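Long-range contact in aminoacyl-histidine dipeptidase (Vibrio alginolyticus, PDB 3MRU), which probably hydrolyses dipeptides such as Xaa-His substrates, as a zinc-dependent metallopeptidase of the M20C family: residues C331-M336 with T348-V352. Residues are numbered along the deposited sequence; the frame is centred on the assembly and turned at random.
Sequences CPNGVM and TSLNV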
loop_
_atom_site.group_PDB
_atom_site.type_symbol
_atom_site.label_atom_id
_atom_site.label_comp_id
_atom_site.label_asym_id
_atom_site.label_seq_id
_atom_site.Cartn_x
_atom_site.Cartn_y
_atom_site.Cartn_z
ATOM N N CYS A 331 -20.240 2.133 14.670
ATOM C CA CYS A 331 -19.348 1.763 13.582
ATOM C C CYS A 331 -17.998 1.139 14.029
ATOM O O CYS A 331 -17.289 1.716 14.842
ATOM C CB CYS A 331 -19.167 3.019 12.721
ATOM S SG CYS A 331 -18.025 2.897 11.390
ATOM N N PRO A 332 -17.656 -0.047 13.506
ATOM C CA PRO A 332 -16.389 -0.703 13.825
ATOM C C PRO A 332 -15.196 0.104 13.349
ATOM O O PRO A 332 -15.337 0.929 12.455
ATOM C CB PRO A 332 -16.462 -2.007 13.045
ATOM C CG PRO A 332 -17.420 -1.726 11.957
ATOM C CD PRO A 332 -18.450 -0.858 12.574
ATOM N N ASN A 333 -14.035 -0.128 13.960
ATOM C CA ASN A 333 -12.799 0.568 13.610
ATOM C C ASN A 333 -11.584 -0.161 14.165
ATOM O O ASN A 333 -11.667 -0.786 15.218
ATOM C CB ASN A 333 -12.801 2.016 14.107
ATOM C CG ASN A 333 -11.584 2.791 13.619
ATOM O OD1 ASN A 333 -11.285 2.803 12.426
ATOM N ND2 ASN A 333 -10.870 3.426 14.538
ATOM N N GLY A 334 -10.457 -0.069 13.465
ATOM C CA GLY A 334 -9.244 -0.745 13.882
ATOM C C GLY A 334 -9.148 -2.114 13.255
ATOM O O GLY A 334 -9.462 -2.272 12.080
ATOM N N VAL A 335 -8.713 -3.103 14.034
ATOM C CA VAL A 335 -8.523 -4.477 13.541
ATOM C C VAL A 335 -9.818 -5.252 13.678
ATOM O O VAL A 335 -10.458 -5.202 14.701
ATOM C CB VAL A 335 -7.415 -5.211 14.339
ATOM C CG1 VAL A 335 -7.136 -6.598 13.759
ATOM C CG2 VAL A 335 -6.150 -4.375 14.393
ATOM N N MET A 336 -10.217 -5.989 12.668
ATOM C CA MET A 336 -11.407 -6.813 12.835
ATOM C C MET A 336 -11.060 -8.254 13.194
ATOM O O MET A 336 -11.822 -8.937 13.868
ATOM C CB MET A 336 -12.290 -6.698 11.594
ATOM C CG MET A 336 -12.859 -5.312 11.384
ATOM S SD MET A 336 -14.019 -4.917 12.689
ATOM C CE MET A 336 -13.079 -3.747 13.656
ATOM N N THR A 348 -7.947 -8.577 8.825
ATOM C CA THR A 348 -8.909 -7.580 8.352
ATOM C C THR A 348 -8.885 -6.338 9.235
ATOM O O THR A 348 -8.642 -6.441 10.435
ATOM C CB THR A 348 -10.372 -8.128 8.275
ATOM O OG1 THR A 348 -10.414 -9.408 7.637
ATOM C CG2 THR A 348 -11.234 -7.187 7.471
ATOM N N SER A 349 -9.127 -5.169 8.644
ATOM C CA SER A 349 -9.171 -3.944 9.412
ATOM C C SER A 349 -9.851 -2.844 8.637
ATOM O O SER A 349 -10.076 -2.970 7.432
ATOM C CB SER A 349 -7.776 -3.476 9.759
ATOM O OG SER A 349 -7.149 -2.976 8.595
ATOM N N LEU A 350 -10.172 -1.769 9.345
ATOM C CA LEU A 350 -10.708 -0.580 8.733
ATOM C C LEU A 350 -10.372 0.665 9.554
ATOM O O LEU A 350 -10.144 0.603 10.762
ATOM C CB LEU A 350 -12.217 -0.701 8.513
ATOM C CG LEU A 350 -13.237 -0.234 9.542
ATOM C CD1 LEU A 350 -14.512 0.103 8.831
ATOM C CD2 LEU A 350 -13.449 -1.342 10.513
ATOM N N ASN A 351 -10.341 1.798 8.874
ATOM C CA ASN A 351 -9.951 3.026 9.495
ATOM C C ASN A 351 -10.994 4.051 9.130
ATOM O O ASN A 351 -11.152 4.346 7.959
ATOM C CB ASN A 351 -8.576 3.435 8.965
ATOM C CG ASN A 351 -8.132 4.830 9.425
ATOM O OD1 ASN A 351 -7.158 5.365 8.912
ATOM N ND2 ASN A 351 -8.840 5.418 10.388
ATOM N N VAL A 352 -11.736 4.550 10.118
ATOM C CA VAL A 352 -12.584 5.716 9.919
ATOM C C VAL A 352 -11.649 6.924 9.964
ATOM O O VAL A 352 -11.380 7.502 11.040
ATOM C CB VAL A 352 -13.698 5.823 10.988
ATOM C CG1 VAL A 352 -14.325 7.208 10.965
ATOM C CG2 VAL A 352 -14.748 4.743 10.756
#
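An antiparallel beta hairpin is built here from strands 334-338 and 346-358, and in this part of it G334 and L350 are a hydrogen-bonded pair. G334 N donates to L350 O at 2.8 Å, and L350 N returns a bond to G334 O at 2.9 Å. Glycine suits position 334 because its backbone angles, with a positive phi of 92°, would jam a side chain against the carbonyl oxygen of N333. V335 and S349 form the following non-hydrogen-bonded pair, with both side chains on the same face of the sheet; S349 OG is hydrogen-bonded to H433 NE2. Beyond them M336 N reaches T348 O at 2.8 Å.

Before the strand begins, the side chain of N333 takes over the backbone's role. With CG anti to the backbone N (chi1 -174°), its amide swings toward the partner strand, and N333 OD1 accepts V352 N at 2.9 Å. The N-H points fairly straight, at 160°, but meets the carbonyl from above its plane. Asparagine fits because it is short and carries a carbonyl that can stand in for a main-chain acceptor.

On the opposite face from V335 and S349, L350 supplies the apolar centre. L350 CD2 meets P332 CB and M336 CE, both 4.0 Å away and on the same general side of it; the methionine chain, bent at chi2 and chi3, folds back to bring its methyl there. Farther along, C331 SG rests 3.8 Å from V352 CG2. Helix 373-389 packs against C331, P332 and M336, through L383, M382 and V379, so apolar residues suit this side. The arrangement is that of a helix-to-strand connection, following helix 318-330, that enters a hairpin edge of a mixed beta sheet covered by a helix.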